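Long-range contacts in possible glutathione S-transferase (Rhodopseudomonas palustris, PDB 3M8N), which probably acts as a glutathione transferase, joining glutathione to electrophilic compounds: residues N14-R19 with P196-M201; Y4-M9 with A27-V32; V142-L147 with T181-N186. One frame throughout, in Å; residues are numbered along the deposited sequence.

Contact 1: N14-R19 with P196-M201; sequences NSYKVR and PGFITM
The Tyr16 hydroxyl donates a hydrogen bond to the backbone carbonyl of Ile199, OH to O 2.6 Å, with the donor in the carbonyl plane and a C=O...OH angle of 150°. That oxygen also lies in the plane of the tyrosine ring, at its edge. CG of Tyr16 is anti to the backbone N (chi1 165°), which starts the side chain out of helix 13-24 toward the loop 196-201. Selenomethionine Met201 lies over one ring face: its CB is 3.8 Å from the centroid of the Tyr16 ring and 10° off the normal, a CH-pi contact. Its bent end brings CE to 3.5 Å from CB of Tyr16, while SE stands oblique to the ring, 5.3 Å from the Tyr16 centroid, as a Met-aromatic contact. At the hydroxyl end, Phe198 crosses Tyr16 at about a right angle, its CZ 3.3 Å from OH. Beside this, Arg19 NH1 is 2.9 Å from a water that donates to Thr200 O; NE of the same arginine bonds Ser8 OG. A phenylalanine in place of Tyr16 would probably leave the Ile199 carbonyl without this donor and the loop less firmly held. The contact ties the thioredoxin-like N-terminal domain to the chain following helix 183-193: one aromatic side chain meets the loop with both polar tip and ring face, and the water bridge from Arg19 adds a second polar link.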
# COMPACT_ATOMS: atom_id res chain seq x y z
N ASN A 14 -7.06 -10.22 -3.03
CA ASN A 14 -7.23 -8.81 -3.37
C ASN A 14 -8.56 -8.46 -3.93
O ASN A 14 -9.07 -7.38 -3.61
CB ASN A 14 -6.14 -8.34 -4.33
CG ASN A 14 -4.83 -8.18 -3.65
OD1 ASN A 14 -4.77 -7.77 -2.53
ND2 ASN A 14 -3.76 -8.53 -4.33
N SER A 15 -9.10 -9.35 -4.77
CA SER A 15 -10.36 -9.13 -5.39
C SER A 15 -11.43 -9.27 -4.35
O SER A 15 -12.41 -8.50 -4.38
CB SER A 15 -10.65 -10.16 -6.47
OG SER A 15 -10.05 -9.89 -7.72
N TYR A 16 -11.30 -10.25 -3.47
CA TYR A 16 -12.29 -10.43 -2.44
C TYR A 16 -12.40 -9.24 -1.50
O TYR A 16 -13.47 -8.92 -1.07
CB TYR A 16 -12.01 -11.69 -1.65
CG TYR A 16 -12.78 -11.80 -0.31
CD1 TYR A 16 -14.15 -11.83 -0.28
CD2 TYR A 16 -12.09 -11.90 0.91
CE1 TYR A 16 -14.85 -11.94 0.96
CE2 TYR A 16 -12.79 -12.00 2.13
CZ TYR A 16 -14.16 -12.03 2.14
OH TYR A 16 -14.84 -12.17 3.30
N LYS A 17 -11.29 -8.57 -1.16
CA LYS A 17 -11.36 -7.29 -0.43
C LYS A 17 -12.37 -6.29 -1.01
O LYS A 17 -13.17 -5.72 -0.28
CB LYS A 17 -9.99 -6.61 -0.36
CG LYS A 17 -9.05 -7.24 0.57
CD LYS A 17 -7.67 -7.31 -0.03
CE LYS A 17 -7.06 -6.05 0.02
NZ LYS A 17 -5.62 -6.37 0.21
N VAL A 18 -12.32 -6.09 -2.31
CA VAL A 18 -13.15 -5.15 -2.97
C VAL A 18 -14.59 -5.63 -3.00
O VAL A 18 -15.49 -4.87 -2.76
CB VAL A 18 -12.70 -4.90 -4.37
CG1 VAL A 18 -13.62 -3.95 -4.93
CG2 VAL A 18 -11.24 -4.36 -4.41
N ARG A 19 -14.81 -6.89 -3.30
CA ARG A 19 -16.17 -7.45 -3.15
C ARG A 19 -16.76 -7.32 -1.75
O ARG A 19 -17.92 -7.08 -1.60
CB ARG A 19 -16.15 -8.90 -3.49
CG ARG A 19 -16.10 -9.30 -4.99
CD ARG A 19 -16.36 -10.83 -5.02
NE ARG A 19 -15.15 -11.39 -5.50
CZ ARG A 19 -14.34 -12.27 -4.98
NH1 ARG A 19 -14.58 -12.95 -3.90
NH2 ARG A 19 -13.25 -12.46 -5.67
N PRO A 196 -22.82 -6.54 9.69
CA PRO A 196 -23.95 -6.82 8.84
C PRO A 196 -23.55 -6.68 7.40
O PRO A 196 -22.86 -5.74 7.05
CB PRO A 196 -24.95 -5.72 9.20
CG PRO A 196 -24.59 -5.36 10.59
CD PRO A 196 -23.12 -5.49 10.67
N GLY A 197 -24.01 -7.59 6.57
CA GLY A 197 -23.67 -7.57 5.17
C GLY A 197 -22.38 -8.23 4.83
O GLY A 197 -21.96 -8.15 3.69
N PHE A 198 -21.74 -8.91 5.77
CA PHE A 198 -20.51 -9.57 5.53
C PHE A 198 -20.78 -10.68 4.54
O PHE A 198 -21.86 -11.28 4.56
CB PHE A 198 -19.92 -10.12 6.83
CG PHE A 198 -18.68 -10.97 6.63
CD1 PHE A 198 -17.41 -10.41 6.61
CD2 PHE A 198 -18.77 -12.33 6.41
CE1 PHE A 198 -16.28 -11.19 6.41
CE2 PHE A 198 -17.64 -13.08 6.23
CZ PHE A 198 -16.39 -12.51 6.24
N ILE A 199 -19.81 -10.90 3.63
CA ILE A 199 -19.77 -12.04 2.68
C ILE A 199 -18.45 -12.77 2.75
O ILE A 199 -17.42 -12.20 3.09
CB ILE A 199 -20.07 -11.65 1.28
CG1 ILE A 199 -19.07 -10.59 0.78
CG2 ILE A 199 -21.52 -11.19 1.19
CD1 ILE A 199 -18.96 -10.44 -0.69
N THR A 200 -18.48 -14.06 2.46
CA THR A 200 -17.27 -14.84 2.49
C THR A 200 -16.63 -14.76 1.12
O THR A 200 -17.24 -14.28 0.20
CB THR A 200 -17.57 -16.28 2.78
OG1 THR A 200 -18.36 -16.79 1.72
CG2 THR A 200 -18.31 -16.42 4.08
N MSE A 201 -15.41 -15.27 0.99
CA MSE A 201 -14.74 -15.30 -0.27
C MSE A 201 -15.38 -16.20 -1.33
O MSE A 201 -15.17 -16.00 -2.51
CB MSE A 201 -13.29 -15.62 -0.03
CG MSE A 201 -12.48 -15.74 -1.27
SE MSE A 201 -10.65 -16.06 -0.78
CE MSE A 201 -9.87 -14.40 -0.92
O HOH W 1 -17.13 -13.04 -2.60

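Contact 2: Y4-M9 with A27-V32; sequences YKLYSM and APYRAV
With CG of Tyr7 anti to the carbonyl carbon (chi1 -63°) and CG1 of Val32 anti to the backbone N (chi1 -170°), the two side chains run side by side. Tyr7 CD1 comes to 3.7 Å from Val32 CB, and CG2 of the valine lies over the rim of one ring face; the Tyr7 hydroxyl bonds Lys49. On the same sheet face, Lys5 and Arg30 point the same way. Lys5 CE sits over the guanidinium face, and Lys5 NZ is 3.6 Å from Arg30 NH1, like charge beside like. The other face carries Leu6, whose CB meets Tyr29 CD1 at 4.0 Å, and the Tyr4 ring, which turns its edge to CB of Tyr29. Between the faces runs a parallel ladder: Arg30 N to Tyr4 O, Leu6 N to Arg30 O, Val32 N to Leu6 O (2.7 Å, 175° at the hydrogen) and Ser8 N to Val32 O. These are the two strands of the beta-alpha-beta unit that opens the thioredoxin fold, with helix 13-24 packed on Leu6 and Tyr29. The pairing thus rests on backbone bonds and apolar contact, while the adjacent charges are likely to cost some energy, perhaps eased by a long, weak ion pair from Lys5 to Glu59.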
# COMPACT_ATOMS: atom_id res chain seq x y z
N TYR A 4 -20.99 0.37 -10.92
CA TYR A 4 -19.61 0.06 -11.29
C TYR A 4 -19.52 -1.29 -11.88
O TYR A 4 -20.40 -2.13 -11.68
CB TYR A 4 -18.68 0.04 -10.07
CG TYR A 4 -18.94 0.93 -8.86
CD1 TYR A 4 -18.29 2.16 -8.71
CD2 TYR A 4 -19.72 0.48 -7.82
CE1 TYR A 4 -18.48 2.91 -7.60
CE2 TYR A 4 -19.90 1.23 -6.75
CZ TYR A 4 -19.28 2.44 -6.63
OH TYR A 4 -19.55 3.18 -5.48
N LYS A 5 -18.44 -1.46 -12.62
CA LYS A 5 -18.04 -2.74 -13.15
C LYS A 5 -16.76 -3.16 -12.46
O LYS A 5 -15.80 -2.41 -12.50
CB LYS A 5 -17.81 -2.64 -14.65
CG LYS A 5 -17.92 -3.97 -15.34
CD LYS A 5 -17.50 -3.94 -16.79
CE LYS A 5 -18.31 -3.02 -17.59
NZ LYS A 5 -18.20 -3.38 -19.04
N LEU A 6 -16.75 -4.32 -11.82
CA LEU A 6 -15.57 -4.92 -11.28
C LEU A 6 -15.07 -6.16 -12.02
O LEU A 6 -15.75 -7.18 -12.11
CB LEU A 6 -15.77 -5.25 -9.80
CG LEU A 6 -14.64 -5.76 -8.91
CD1 LEU A 6 -13.60 -4.64 -8.60
CD2 LEU A 6 -15.19 -6.38 -7.61
N TYR A 7 -13.83 -6.10 -12.47
CA TYR A 7 -13.15 -7.26 -12.98
C TYR A 7 -12.48 -7.91 -11.80
O TYR A 7 -11.71 -7.27 -11.08
CB TYR A 7 -12.13 -6.87 -14.04
CG TYR A 7 -12.73 -6.22 -15.28
CD1 TYR A 7 -12.92 -6.94 -16.45
CD2 TYR A 7 -13.07 -4.85 -15.28
CE1 TYR A 7 -13.45 -6.33 -17.57
CE2 TYR A 7 -13.58 -4.24 -16.38
CZ TYR A 7 -13.78 -4.98 -17.52
OH TYR A 7 -14.31 -4.34 -18.62
N SER A 8 -12.81 -9.17 -11.60
CA SER A 8 -12.59 -9.84 -10.32
C SER A 8 -12.21 -11.29 -10.50
O SER A 8 -12.71 -11.96 -11.33
CB SER A 8 -13.86 -9.72 -9.43
OG SER A 8 -13.80 -10.46 -8.26
N MSE A 9 -11.30 -11.76 -9.69
CA MSE A 9 -11.10 -13.17 -9.58
C MSE A 9 -11.69 -13.68 -8.28
O MSE A 9 -11.44 -13.17 -7.22
CB MSE A 9 -9.62 -13.45 -9.63
CG MSE A 9 -9.30 -14.89 -9.83
SE MSE A 9 -7.37 -15.15 -9.89
CE MSE A 9 -7.29 -16.72 -8.77
N ALA A 27 -23.31 -1.72 -2.20
CA ALA A 27 -23.19 -0.98 -3.45
C ALA A 27 -23.49 -1.89 -4.62
O ALA A 27 -22.94 -2.98 -4.71
CB ALA A 27 -21.81 -0.42 -3.54
N PRO A 28 -24.37 -1.45 -5.54
CA PRO A 28 -24.70 -2.21 -6.73
C PRO A 28 -23.60 -2.18 -7.83
O PRO A 28 -23.10 -1.11 -8.21
CB PRO A 28 -25.97 -1.50 -7.21
CG PRO A 28 -25.83 -0.14 -6.73
CD PRO A 28 -25.11 -0.18 -5.46
N TYR A 29 -23.25 -3.34 -8.34
CA TYR A 29 -22.19 -3.39 -9.29
C TYR A 29 -22.32 -4.65 -10.09
O TYR A 29 -23.05 -5.55 -9.71
CB TYR A 29 -20.80 -3.35 -8.60
CG TYR A 29 -20.39 -4.63 -7.91
CD1 TYR A 29 -19.50 -5.54 -8.52
CD2 TYR A 29 -20.89 -4.95 -6.64
CE1 TYR A 29 -19.14 -6.73 -7.88
CE2 TYR A 29 -20.53 -6.11 -6.01
CZ TYR A 29 -19.67 -6.99 -6.62
OH TYR A 29 -19.34 -8.09 -5.92
N ARG A 30 -21.58 -4.70 -11.18
CA ARG A 30 -21.62 -5.81 -12.10
C ARG A 30 -20.23 -6.43 -12.20
O ARG A 30 -19.26 -5.73 -12.45
CB ARG A 30 -22.01 -5.25 -13.45
CG ARG A 30 -22.17 -6.28 -14.52
CD ARG A 30 -22.13 -5.61 -15.85
NE ARG A 30 -21.33 -6.38 -16.79
CZ ARG A 30 -21.02 -5.94 -18.01
NH1 ARG A 30 -21.44 -4.72 -18.42
NH2 ARG A 30 -20.29 -6.70 -18.83
N ALA A 31 -20.15 -7.75 -12.01
CA ALA A 31 -18.88 -8.45 -11.90
C ALA A 31 -18.55 -9.03 -13.24
O ALA A 31 -19.46 -9.55 -13.93
CB ALA A 31 -18.98 -9.55 -10.88
N VAL A 32 -17.28 -8.88 -13.63
CA VAL A 32 -16.73 -9.60 -14.75
C VAL A 32 -15.62 -10.50 -14.21
O VAL A 32 -14.69 -10.01 -13.61
CB VAL A 32 -16.17 -8.68 -15.84
CG1 VAL A 32 -15.83 -9.50 -17.09
CG2 VAL A 32 -17.12 -7.62 -16.19

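Contact 3: V142-L147 with T181-N186; sequences VMENHL and TFPAVN
The last turn of helix 129-146 meets the first turn of helix 183-193, with CA of Glu144 5.4 Å from CA of Val185 and CA of Leu147 5.5 Å from CA of Ala184. Glu144 reaches across with both carboxylate oxygens: OE1 accepts a hydrogen bond from Val185 N at 3.1 Å, and OE2 one from Ala184 N, also at 3.1 Å. Each amide comes on the syn side, 31° out of the carboxylate plane at OE1 and 24° at OE2. The side chain leaves with CG anti to the backbone N and then bends at chi2 (70°), which places CD beside the helix start. Pro183, which has no N-H to offer, instead packs its CD 3.2 Å from Glu144 OE2. The negative group thus faces the opening turn of a helix, right after Phe182 at the N-cap position, where the helix dipole would probably stabilise its charge. This joins two helices of the all-helical C-terminal domain of the glutathione S-transferase fold. Phe182 turns its ring edge to CB of Glu144, while its own CB is 3.2 Å from OE1 of Glu144. Apolar contacts continue alongside the carboxylate: Leu147 CB meets Ala184 CB at 3.7 Å, Leu147 CD1 approaches Val185 CG2, and CB of selenomethionine Met143 touches the same valine methyl. From the same turns of helix 129-146, Val142 and Asn145 pack on Ser52 and Pro51 of the second subunit.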
# COMPACT_ATOMS: atom_id res chain seq x y z
N VAL A 142 2.49 -7.76 14.97
CA VAL A 142 2.22 -6.34 14.97
C VAL A 142 0.71 -6.18 15.12
O VAL A 142 0.24 -5.32 15.84
CB VAL A 142 2.73 -5.61 13.68
CG1 VAL A 142 2.34 -4.14 13.70
CG2 VAL A 142 4.23 -5.70 13.56
N MSE A 143 -0.05 -7.03 14.45
CA MSE A 143 -1.50 -6.95 14.52
C MSE A 143 -2.06 -7.35 15.89
O MSE A 143 -2.92 -6.66 16.44
CB MSE A 143 -2.11 -7.76 13.40
CG MSE A 143 -1.89 -7.18 11.98
SE MSE A 143 -2.35 -8.48 10.72
CE MSE A 143 -4.22 -8.57 10.76
N GLU A 144 -1.57 -8.46 16.43
CA GLU A 144 -1.89 -8.91 17.77
C GLU A 144 -1.61 -7.82 18.77
O GLU A 144 -2.47 -7.47 19.57
CB GLU A 144 -1.02 -10.10 18.14
CG GLU A 144 -1.42 -10.73 19.43
CD GLU A 144 -2.73 -11.44 19.31
OE1 GLU A 144 -3.22 -11.57 18.19
OE2 GLU A 144 -3.28 -11.89 20.32
N ASN A 145 -0.40 -7.29 18.75
CA ASN A 145 -0.06 -6.32 19.75
C ASN A 145 -1.00 -5.09 19.77
O ASN A 145 -1.30 -4.53 20.84
CB ASN A 145 1.45 -6.03 19.73
CG ASN A 145 1.82 -4.55 20.01
OD1 ASN A 145 1.69 -3.67 19.11
ND2 ASN A 145 2.34 -4.28 21.23
N HIS A 146 -1.48 -4.72 18.58
CA HIS A 146 -2.34 -3.55 18.40
C HIS A 146 -3.76 -3.82 18.84
O HIS A 146 -4.42 -2.98 19.42
CB HIS A 146 -2.32 -3.12 16.92
CG HIS A 146 -3.05 -1.86 16.67
ND1 HIS A 146 -4.28 -1.83 16.05
CD2 HIS A 146 -2.76 -0.59 17.02
CE1 HIS A 146 -4.72 -0.59 16.03
NE2 HIS A 146 -3.82 0.18 16.61
N LEU A 147 -4.21 -5.03 18.54
CA LEU A 147 -5.52 -5.46 18.81
C LEU A 147 -5.69 -5.78 20.29
O LEU A 147 -6.78 -6.17 20.71
CB LEU A 147 -5.83 -6.70 17.97
CG LEU A 147 -6.12 -6.37 16.51
CD1 LEU A 147 -6.15 -7.64 15.67
CD2 LEU A 147 -7.43 -5.58 16.35
N THR A 181 -1.96 -18.88 18.60
CA THR A 181 -1.16 -18.01 19.44
C THR A 181 -1.58 -16.49 19.36
O THR A 181 -0.97 -15.60 19.99
CB THR A 181 0.33 -18.30 19.03
OG1 THR A 181 1.10 -17.09 18.99
CG2 THR A 181 0.37 -19.05 17.56
N PHE A 182 -2.64 -16.22 18.58
CA PHE A 182 -3.09 -14.84 18.27
C PHE A 182 -4.59 -14.70 18.51
O PHE A 182 -5.35 -14.59 17.55
CB PHE A 182 -2.80 -14.48 16.81
CG PHE A 182 -1.39 -14.68 16.42
CD1 PHE A 182 -0.44 -13.70 16.68
CD2 PHE A 182 -0.99 -15.86 15.79
CE1 PHE A 182 0.90 -13.88 16.31
CE2 PHE A 182 0.33 -16.04 15.44
CZ PHE A 182 1.27 -15.05 15.72
N PRO A 183 -5.01 -14.72 19.79
CA PRO A 183 -6.42 -14.57 20.18
C PRO A 183 -7.05 -13.22 19.83
O PRO A 183 -8.19 -13.20 19.42
CB PRO A 183 -6.38 -14.76 21.72
CG PRO A 183 -4.94 -14.50 22.10
CD PRO A 183 -4.13 -14.92 20.96
N ALA A 184 -6.32 -12.12 20.02
CA ALA A 184 -6.78 -10.77 19.67
C ALA A 184 -7.02 -10.70 18.19
O ALA A 184 -8.02 -10.15 17.76
CB ALA A 184 -5.79 -9.74 20.09
N VAL A 185 -6.16 -11.34 17.41
CA VAL A 185 -6.36 -11.40 15.98
C VAL A 185 -7.59 -12.15 15.67
O VAL A 185 -8.35 -11.75 14.84
CB VAL A 185 -5.11 -11.96 15.17
CG1 VAL A 185 -5.47 -12.25 13.72
CG2 VAL A 185 -3.98 -10.96 15.20
N ASN A 186 -7.78 -13.26 16.33
CA ASN A 186 -8.88 -14.10 16.00
C ASN A 186 -10.22 -13.51 16.41
O ASN A 186 -11.23 -13.73 15.77
CB ASN A 186 -8.66 -15.45 16.69
CG ASN A 186 -7.53 -16.32 16.05
OD1 ASN A 186 -6.59 -16.73 16.76
ND2 ASN A 186 -7.65 -16.64 14.75

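In the fold
Contacts 1 and 2 share a region: helix 13-24, which carries 14-19, is the connection between the two strands of contact 2, and Ser15 and Arg19 reach Met9 and Ser8 directly. Contact 3 stands apart, its centre about 21 Å from that of contact 1 and about 32 Å from that of contact 2, which lies on the opposite side of the chain's centre. It is the buried one, though far from the centre; the other two are partly buried, contact 1 lying nearest the middle. Contact 2 works within the N-terminal domain by strand pairing, contact 3 within the C-terminal domain by a carboxylate on helix amides, and contact 1 bridges both, chiefly through one tyrosine, with a water-mediated link beside it.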